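PDB 3LUL: 4-amino-4-deoxychorismate lyase from Legionella pneumophila, which is a pyridoxal-phosphate-dependent enzyme of the aminotransferase class IV family, forming a two-subunit assembly with its cofactor covalently attached. Local coordinates for residues R123-N128 and R153-V158; A160-F165 and E174-N179. All coordinates share one frame; numbering follows the deposited sequence.

Contact 1: R123-N128 and R153-V158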
ATOM      1  N   ARG B 123     -20.014  -6.680  13.231  1.00 11.20           N
ATOM      2  CA  ARG B 123     -20.861  -6.158  12.168  0.50 11.85           C
ATOM      3  C   ARG B 123     -19.989  -5.746  10.974  1.00 12.09           C
ATOM      4  O   ARG B 123     -19.022  -4.983  11.125  1.00 11.93           O
ATOM      5  CB  ARG B 123     -21.680  -4.966  12.673  0.50 12.08           C
ATOM      6  CG  ARG B 123     -22.752  -5.309  13.710  0.50 16.86           C
ATOM      7  CD  ARG B 123     -23.756  -4.171  13.822  0.50 15.80           C
ATOM      8  NE  ARG B 123     -24.862  -4.430  14.741  0.50 22.52           N
ATOM      9  CZ  ARG B 123     -25.998  -5.028  14.392  0.50 18.29           C
ATOM     10  NH1 ARG B 123     -26.163  -5.476  13.154  0.50 14.52           N
ATOM     11  NH2 ARG B 123     -26.962  -5.203  15.288  0.50 21.72           N
ATOM     12  N   LEU B 124     -20.334  -6.256   9.787  1.00  9.39           N
ATOM     13  CA  LEU B 124     -19.593  -6.008   8.538  1.00 10.24           C
ATOM     14  C   LEU B 124     -20.392  -5.176   7.553  1.00  9.04           C
ATOM     15  O   LEU B 124     -21.625  -5.249   7.546  1.00  7.29           O
ATOM     16  CB  LEU B 124     -19.255  -7.323   7.854  1.00  9.18           C
ATOM     17  CG  LEU B 124     -18.411  -8.304   8.653  1.00  8.94           C
ATOM     18  CD1 LEU B 124     -18.142  -9.582   7.852  1.00  9.34           C
ATOM     19  CD2 LEU B 124     -17.080  -7.664   9.064  1.00 10.71           C
ATOM     20  N   ILE B 125     -19.679  -4.398   6.736  1.00  8.92           N
ATOM     21  CA  ILE B 125     -20.239  -3.763   5.555  1.00  9.37           C
ATOM     22  C   ILE B 125     -19.421  -4.166   4.350  1.00  9.96           C
ATOM     23  O   ILE B 125     -18.224  -4.439   4.464  1.00 11.54           O
ATOM     24  CB  ILE B 125     -20.361  -2.200   5.652  1.00 11.60           C
ATOM     25  CG1 ILE B 125     -19.051  -1.528   6.054  1.00 16.80           C
ATOM     26  CG2 ILE B 125     -21.549  -1.781   6.603  1.00 11.33           C
ATOM     27  CD1 ILE B 125     -18.536  -0.484   5.099  1.00 23.15           C
ATOM     28  N   SER B 126     -20.066  -4.240   3.191  1.00  9.88           N
ATOM     29  CA  SER B 126     -19.377  -4.602   1.958  1.00 11.45           C
ATOM     30  C   SER B 126     -18.758  -3.341   1.376  1.00 11.49           C
ATOM     31  O   SER B 126     -19.425  -2.326   1.281  1.00 12.95           O
ATOM     32  CB  SER B 126     -20.384  -5.141   0.932  1.00 14.12           C
ATOM     33  OG  SER B 126     -20.956  -6.361   1.329  1.00 18.65           O
ATOM     34  N   ILE B 127     -17.525  -3.423   0.913  1.00  8.89           N
ATOM     35  CA  ILE B 127     -16.860  -2.304   0.271  1.00  7.80           C
ATOM     36  C   ILE B 127     -17.231  -2.261  -1.226  1.00  9.18           C
ATOM     37  O   ILE B 127     -17.335  -3.302  -1.880  1.00 10.92           O
ATOM     38  CB  ILE B 127     -15.341  -2.457   0.504  1.00  8.68           C
ATOM     39  CG1 ILE B 127     -15.013  -2.167   1.996  1.00 12.28           C
ATOM     40  CG2 ILE B 127     -14.525  -1.603  -0.435  1.00  6.78           C
ATOM     41  CD1 ILE B 127     -15.126  -0.728   2.461  1.00  9.88           C
ATOM     42  N   ASN B 128     -17.374  -1.054  -1.760  1.00 11.46           N
ATOM     43  CA  ASN B 128     -17.856  -0.862  -3.140  1.00 15.43           C
ATOM     44  C   ASN B 128     -16.759  -1.043  -4.197  1.00 13.65           C
ATOM     45  O   ASN B 128     -17.025  -1.487  -5.306  1.00 16.14           O
ATOM     46  CB  ASN B 128     -18.521   0.516  -3.330  1.00 15.45           C
ATOM     47  CG  ASN B 128     -17.565   1.666  -3.147  1.00 22.21           C
ATOM     48  OD1 ASN B 128     -16.894   1.773  -2.117  1.00 19.45           O
ATOM     49  ND2 ASN B 128     -17.488   2.538  -4.156  1.00 27.71           N
ATOM     50  N   ARG B 153     -12.320   2.525   8.542  1.00 10.48           N
ATOM     51  CA  ARG B 153     -12.937   3.799   8.918  1.00 11.35           C
ATOM     52  C   ARG B 153     -14.326   4.005   8.341  1.00 12.43           C
ATOM     53  O   ARG B 153     -15.187   4.574   9.020  1.00 12.92           O
ATOM     54  CB  ARG B 153     -12.057   4.956   8.516  1.00 13.78           C
ATOM     55  CG  ARG B 153     -10.733   5.021   9.282  1.00 14.81           C
ATOM     56  CD  ARG B 153     -10.144   6.432   9.101  1.00 20.33           C
ATOM     57  NE  ARG B 153      -8.710   6.539   9.372  1.00 23.02           N
ATOM     58  CZ  ARG B 153      -8.159   6.344  10.569  1.00 19.94           C
ATOM     59  NH1 ARG B 153      -8.914   6.000  11.623  1.00 30.45           N
ATOM     60  NH2 ARG B 153      -6.847   6.505  10.728  1.00 21.10           N
ATOM     61  N   GLN B 154     -14.572   3.543   7.118  1.00 12.79           N
ATOM     62  CA  GLN B 154     -15.921   3.710   6.513  1.00 15.33           C
ATOM     63  C   GLN B 154     -16.948   2.863   7.242  1.00 12.39           C
ATOM     64  O   GLN B 154     -18.090   3.298   7.507  1.00 12.84           O
ATOM     65  CB  GLN B 154     -15.952   3.300   5.045  1.00 16.66           C
ATOM     66  CG  GLN B 154     -15.242   4.245   4.119  1.00 21.14           C
ATOM     67  CD  GLN B 154     -15.519   3.974   2.635  1.00 22.73           C
ATOM     68  OE1 GLN B 154     -16.306   3.096   2.280  1.00 31.48           O
ATOM     69  NE2 GLN B 154     -14.848   4.730   1.773  1.00 25.73           N
ATOM     70  N   ALA B 155     -16.536   1.633   7.532  1.00 11.23           N
ATOM     71  CA  ALA B 155     -17.320   0.719   8.351  1.00 14.12           C
ATOM     72  C   ALA B 155     -17.704   1.339   9.692  1.00 15.20           C
ATOM     73  O   ALA B 155     -18.870   1.342  10.065  1.00 15.95           O
ATOM     74  CB  ALA B 155     -16.518  -0.595   8.580  1.00 14.08           C
ATOM     75  N   ILE B 156     -16.709   1.832  10.416  1.00 14.72           N
ATOM     76  CA  ILE B 156     -16.914   2.509  11.697  1.00 15.96           C
ATOM     77  C   ILE B 156     -17.832   3.737  11.559  1.00 17.73           C
ATOM     78  O   ILE B 156     -18.722   3.945  12.416  1.00 16.78           O
ATOM     79  CB  ILE B 156     -15.558   2.883  12.323  1.00 16.21           C
ATOM     80  CG1 ILE B 156     -14.868   1.622  12.868  1.00 20.36           C
ATOM     81  CG2 ILE B 156     -15.713   3.990  13.381  1.00 23.04           C
ATOM     82  CD1 ILE B 156     -13.420   1.803  13.163  1.00 23.58           C
ATOM     83  N   ALA B 157     -17.674   4.514  10.480  1.00 15.07           N
ATOM     84  CA  ALA B 157     -18.525   5.699  10.250  1.00 16.56           C
ATOM     85  C   ALA B 157     -19.997   5.354  10.100  1.00 15.66           C
ATOM     86  O   ALA B 157     -20.856   6.177  10.459  1.00 13.84           O
ATOM     87  CB  ALA B 157     -18.071   6.489   9.008  1.00 15.18           C
ATOM     88  N   VAL B 158     -20.292   4.168   9.557  1.00 17.32           N
ATOM     89  CA  VAL B 158     -21.711   3.762   9.314  1.00 17.41           C
ATOM     90  C   VAL B 158     -22.304   2.804  10.338  1.00 19.02           C
ATOM     91  O   VAL B 158     -23.334   2.179  10.052  1.00 19.63           O
ATOM     92  CB  VAL B 158     -21.942   3.163   7.904  1.00 16.08           C
ATOM     93  CG1 VAL B 158     -21.545   4.132   6.854  1.00 18.25           C
ATOM     94  CG2 VAL B 158     -21.232   1.819   7.735  1.00 15.81           C
TER
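Ile-125, on the strand, reaches Ala-155 and Val-158 of the helix with all three of its outer carbons and carries most of the contact. CG1 stands between the backbone N and the carbonyl carbon (chi1 52°), the crowded position, and from there lies 3.6 Å from Ala-155 CA. It also meets Ala-155 CB at 3.7 Å, so both the backbone and the methyl of this small residue are touched. A chi2 of 123° takes CD1 away from a staggered position and sets it 3.7 Å from Ala-155 CA, consistent with a branch fitted closely against the helix backbone. CG2, anti to the carbonyl carbon, points to the other neighbour: Ile-125 CG2 and Val-158 CG2 approach to 3.8 Å, the two side chains meeting obliquely. Val-158 is the first residue to leave helical geometry, so this methyl pair sits just past the helix end.

A lighter touch follows two residues further along the strand, where the tip of Ile-127 approaches the helix. Ile-127 crosses the extended side chain of Gln-154 at about a right angle, and its CD1 comes 4.0 Å from Gln-154 OE1, a van der Waals approach of methyl to amide oxygen.

The axes of strand 123-127 and helix 153-157 pass 8.6 Å apart at 122°, and Ile-125 and Ala-155 have the nearest CA pair at 6.0 Å, placing them at the centre of the crossing. Leu-124 points away from the helix and packs instead on strand 241-248. Arg-153, which takes no part in the packing on the strand, forms a salt bridge with Glu-27 of the second subunit.

With 197 Å² buried and every bridging interaction apolar or van der Waals, the contact rests on shape fit: an alanine lets the branched isoleucine lie close to the helix backbone.

Contact 2: A160-F165 and E174-N179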
ATOM      1  N   ALA B 160     -20.788   0.037  11.732  1.00 16.38           N
ATOM      2  CA  ALA B 160     -20.269  -1.338  11.646  1.00 17.31           C
ATOM      3  C   ALA B 160     -18.905  -1.440  12.316  1.00 15.83           C
ATOM      4  O   ALA B 160     -18.384  -0.451  12.830  1.00 19.92           O
ATOM      5  CB  ALA B 160     -20.184  -1.763  10.210  1.00 15.43           C
ATOM      6  N   ASP B 161     -18.318  -2.624  12.283  1.00 14.46           N
ATOM      7  CA  ASP B 161     -17.025  -2.884  12.910  1.00 13.78           C
ATOM      8  C   ASP B 161     -15.879  -3.073  11.913  1.00 15.90           C
ATOM      9  O   ASP B 161     -14.740  -2.716  12.217  1.00 18.25           O
ATOM     10  CB  ASP B 161     -17.120  -4.121  13.799  1.00 12.94           C
ATOM     11  CG  ASP B 161     -18.175  -3.954  14.882  1.00 19.43           C
ATOM     12  OD1 ASP B 161     -18.078  -2.959  15.634  1.00 16.90           O
ATOM     13  OD2 ASP B 161     -19.111  -4.761  14.932  1.00 12.74           O
ATOM     14  N   ASP B 162     -16.156  -3.672  10.766  1.00 15.51           N
ATOM     15  CA  ASP B 162     -15.084  -4.072   9.840  1.00 12.22           C
ATOM     16  C   ASP B 162     -15.712  -4.099   8.460  1.00 12.31           C
ATOM     17  O   ASP B 162     -16.948  -3.976   8.329  1.00 11.26           O
ATOM     18  CB  ASP B 162     -14.508  -5.419  10.282  1.00 12.15           C
ATOM     19  CG  ASP B 162     -13.122  -5.755   9.669  1.00 19.33           C
ATOM     20  OD1 ASP B 162     -12.582  -4.980   8.834  1.00 20.27           O
ATOM     21  OD2 ASP B 162     -12.615  -6.850  10.031  1.00 22.54           O
ATOM     22  N   ALA B 163     -14.860  -4.200   7.440  1.00  8.58           N
ATOM     23  CA  ALA B 163     -15.238  -4.134   6.041  1.00  7.65           C
ATOM     24  C   ALA B 163     -14.854  -5.430   5.355  1.00  6.59           C
ATOM     25  O   ALA B 163     -13.816  -6.021   5.683  1.00 12.56           O
ATOM     26  CB  ALA B 163     -14.504  -2.985   5.366  1.00  7.02           C
ATOM     27  N   LEU B 164     -15.688  -5.846   4.411  1.00  8.68           N
ATOM     28  CA  LEU B 164     -15.535  -7.033   3.602  1.00  8.29           C
ATOM     29  C   LEU B 164     -15.307  -6.654   2.131  1.00  7.44           C
ATOM     30  O   LEU B 164     -16.081  -5.876   1.530  1.00  8.34           O
ATOM     31  CB  LEU B 164     -16.775  -7.905   3.721  1.00  7.71           C
ATOM     32  CG  LEU B 164     -16.729  -9.266   3.061  1.00 10.49           C
ATOM     33  CD1 LEU B 164     -15.699 -10.212   3.732  1.00  7.10           C
ATOM     34  CD2 LEU B 164     -18.162  -9.886   3.145  1.00 11.23           C
ATOM     35  N   PHE B 165     -14.230  -7.181   1.567  1.00  7.76           N
ATOM     36  CA  PHE B 165     -13.863  -6.957   0.171  1.00  8.31           C
ATOM     37  C   PHE B 165     -14.282  -8.099  -0.766  1.00  9.93           C
ATOM     38  O   PHE B 165     -14.292  -9.289  -0.394  1.00 11.10           O
ATOM     39  CB  PHE B 165     -12.359  -6.759   0.030  1.00  9.04           C
ATOM     40  CG  PHE B 165     -11.822  -5.663   0.890  1.00  7.36           C
ATOM     41  CD1 PHE B 165     -11.806  -4.344   0.442  1.00  7.41           C
ATOM     42  CD2 PHE B 165     -11.336  -5.933   2.144  1.00  9.07           C
ATOM     43  CE1 PHE B 165     -11.288  -3.306   1.219  1.00 11.09           C
ATOM     44  CE2 PHE B 165     -10.816  -4.893   2.954  1.00 13.11           C
ATOM     45  CZ  PHE B 165     -10.810  -3.570   2.488  1.00 10.84           C
ATOM     46  N   GLU B 174     -11.923 -11.351   1.710  1.00 12.39           N
ATOM     47  CA  GLU B 174     -11.575 -11.304   3.134  1.00  9.87           C
ATOM     48  C   GLU B 174     -11.942  -9.955   3.684  1.00  9.03           C
ATOM     49  O   GLU B 174     -12.370  -9.079   2.929  1.00  9.79           O
ATOM     50  CB  GLU B 174     -10.064 -11.528   3.270  1.00 11.03           C
ATOM     51  CG  GLU B 174      -9.270 -10.463   2.572  1.00 14.00           C
ATOM     52  CD  GLU B 174      -7.817 -10.818   2.358  1.00 26.92           C
ATOM     53  OE1 GLU B 174      -7.378 -11.886   2.822  1.00 28.10           O
ATOM     54  OE2 GLU B 174      -7.114  -9.975   1.774  1.00 25.74           O
ATOM     55  N   THR B 175     -11.777  -9.766   4.997  1.00  7.89           N
ATOM     56  CA  THR B 175     -11.930  -8.450   5.588  1.00  9.02           C
ATOM     57  C   THR B 175     -10.607  -7.660   5.639  1.00 12.01           C
ATOM     58  O   THR B 175      -9.631  -8.012   4.971  1.00 10.38           O
ATOM     59  CB  THR B 175     -12.566  -8.528   7.026  1.00 11.89           C
ATOM     60  OG1 THR B 175     -11.611  -9.032   7.962  1.00  9.95           O
ATOM     61  CG2 THR B 175     -13.869  -9.382   7.008  1.00 11.76           C
ATOM     62  N   THR B 176     -10.585  -6.590   6.418  1.00 10.14           N
ATOM     63  CA  THR B 176      -9.345  -5.815   6.644  1.00 11.04           C
ATOM     64  C   THR B 176      -8.266  -6.558   7.428  1.00 15.16           C
ATOM     65  O   THR B 176      -7.101  -6.152   7.434  1.00 15.61           O
ATOM     66  CB  THR B 176      -9.613  -4.516   7.393  1.00  9.75           C
ATOM     67  OG1 THR B 176     -10.046  -4.785   8.740  1.00 10.83           O
ATOM     68  CG2 THR B 176     -10.654  -3.659   6.649  1.00 14.43           C
ATOM     69  N   CYS B 177      -8.655  -7.616   8.137  1.00 11.31           N
ATOM     70  CA  CYS B 177      -7.716  -8.302   9.029  1.00 13.07           C
ATOM     71  C   CYS B 177      -7.970  -9.788   9.245  1.00 11.87           C
ATOM     72  O   CYS B 177      -7.335 -10.396  10.103  1.00 12.13           O
ATOM     73  CB  CYS B 177      -7.757  -7.579  10.386  1.00 13.90           C
ATOM     74  SG  CYS B 177      -9.326  -7.794  11.245  1.00 22.34           S
ATOM     75  N   ALA B 178      -8.846 -10.395   8.451  1.00 11.08           N
ATOM     76  CA  ALA B 178      -9.290 -11.741   8.731  1.00 10.44           C
ATOM     77  C   ALA B 178      -9.861 -12.424   7.498  1.00 11.05           C
ATOM     78  O   ALA B 178     -10.367 -11.758   6.574  1.00 11.79           O
ATOM     79  CB  ALA B 178     -10.312 -11.722   9.892  1.00  8.56           C
ATOM     80  N   ASN B 179      -9.715 -13.753   7.468  1.00  8.92           N
ATOM     81  CA  ASN B 179     -10.344 -14.577   6.463  1.00  9.63           C
ATOM     82  C   ASN B 179     -11.799 -14.826   6.867  1.00  8.50           C
ATOM     83  O   ASN B 179     -12.154 -14.727   8.050  1.00 10.20           O
ATOM     84  CB  ASN B 179      -9.594 -15.907   6.302  1.00  7.96           C
ATOM     85  CG  ASN B 179      -8.205 -15.725   5.662  1.00  8.01           C
ATOM     86  OD1 ASN B 179      -7.194 -15.973   6.290  1.00 10.57           O
ATOM     87  ND2 ASN B 179      -8.176 -15.257   4.410  1.00  9.87           N
TER
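Asp-162 holds its CG anti to the backbone N (chi1 -163°), which swings the carboxylate toward Thr-175 and Thr-176; Thr-176 answers with OG1 between its own backbone N and carbonyl carbon (chi1 67°). The two side chains run alongside each other in opposing directions, and Thr-176 OG1 donates to Asp-162 OD1 over a short 2.5 Å, on the syn side but tilted out of the carboxylate plane. From the opposite face of that plane the backbone Ala-163 N reaches the same Asp-162 OD1 at 2.8 Å. The second oxygen, Asp-162 OD2, is met from above the plane by Thr-175 OG1 at 3.2 Å. Three donors thus fix the rotation of this buried carboxylate and would tend to favour its anionic form.

Thr-175 OG1 also accepts from Cys-177 N at 3.3 Å, closing an ST turn that bends the chain as it leaves the strand. Backbone links tie the two sides together: Phe-165 N donates to Glu-174 O at 3.0 Å and 170°, nearly straight, whereas Thr-176 N to Ala-163 O is weak at 3.4 Å. Thr-175 CA adds a CA-H...O contact to Ala-163 O at 3.1 Å.

The Phe-165 ring turns its edge to the turn, with CE2 3.9 Å from Thr-175 C, which lies in the ring plane; Arg-131 makes a cation-pi contact with this ring. Leu-164 CD1 packs on Thr-175 CG2.

The CB of Glu-174 points away from 160-165, and its OE1 accepts from Leu-198 N and makes a weak hydrogen bond to N1 of the pyridoxal phosphate carried on Lys-141. The arrangement is a beta hairpin whose return strand presents a glutamate to the cofactor's ring nitrogen, as is characteristic of class IV aminotransferase-type enzymes.

Overall arrangement
Along the chain both segments of contact 1 precede those of contact 2, and their centres lie about 9 Å apart. Strand 122-131, helix 146-157 and strand 162-167 follow in order, and the two strands are parallel neighbours in one mixed sheet, which makes a beta-alpha-beta crossover; strand 172-175 then pairs antiparallel with 162-167 as a hairpin. The contacts touch directly: Ala-155 O is 2.9 Å from Ala-160 N and Arg-123 N is 2.7 Å from Asp-161 OD2, both probable hydrogen bonds, while Ile-127 CG1 packs on Ala-163 CB. Helix packing at contact 1 is therefore continuous, through strand 162-167, with the more buried contact 2 beside the cofactor.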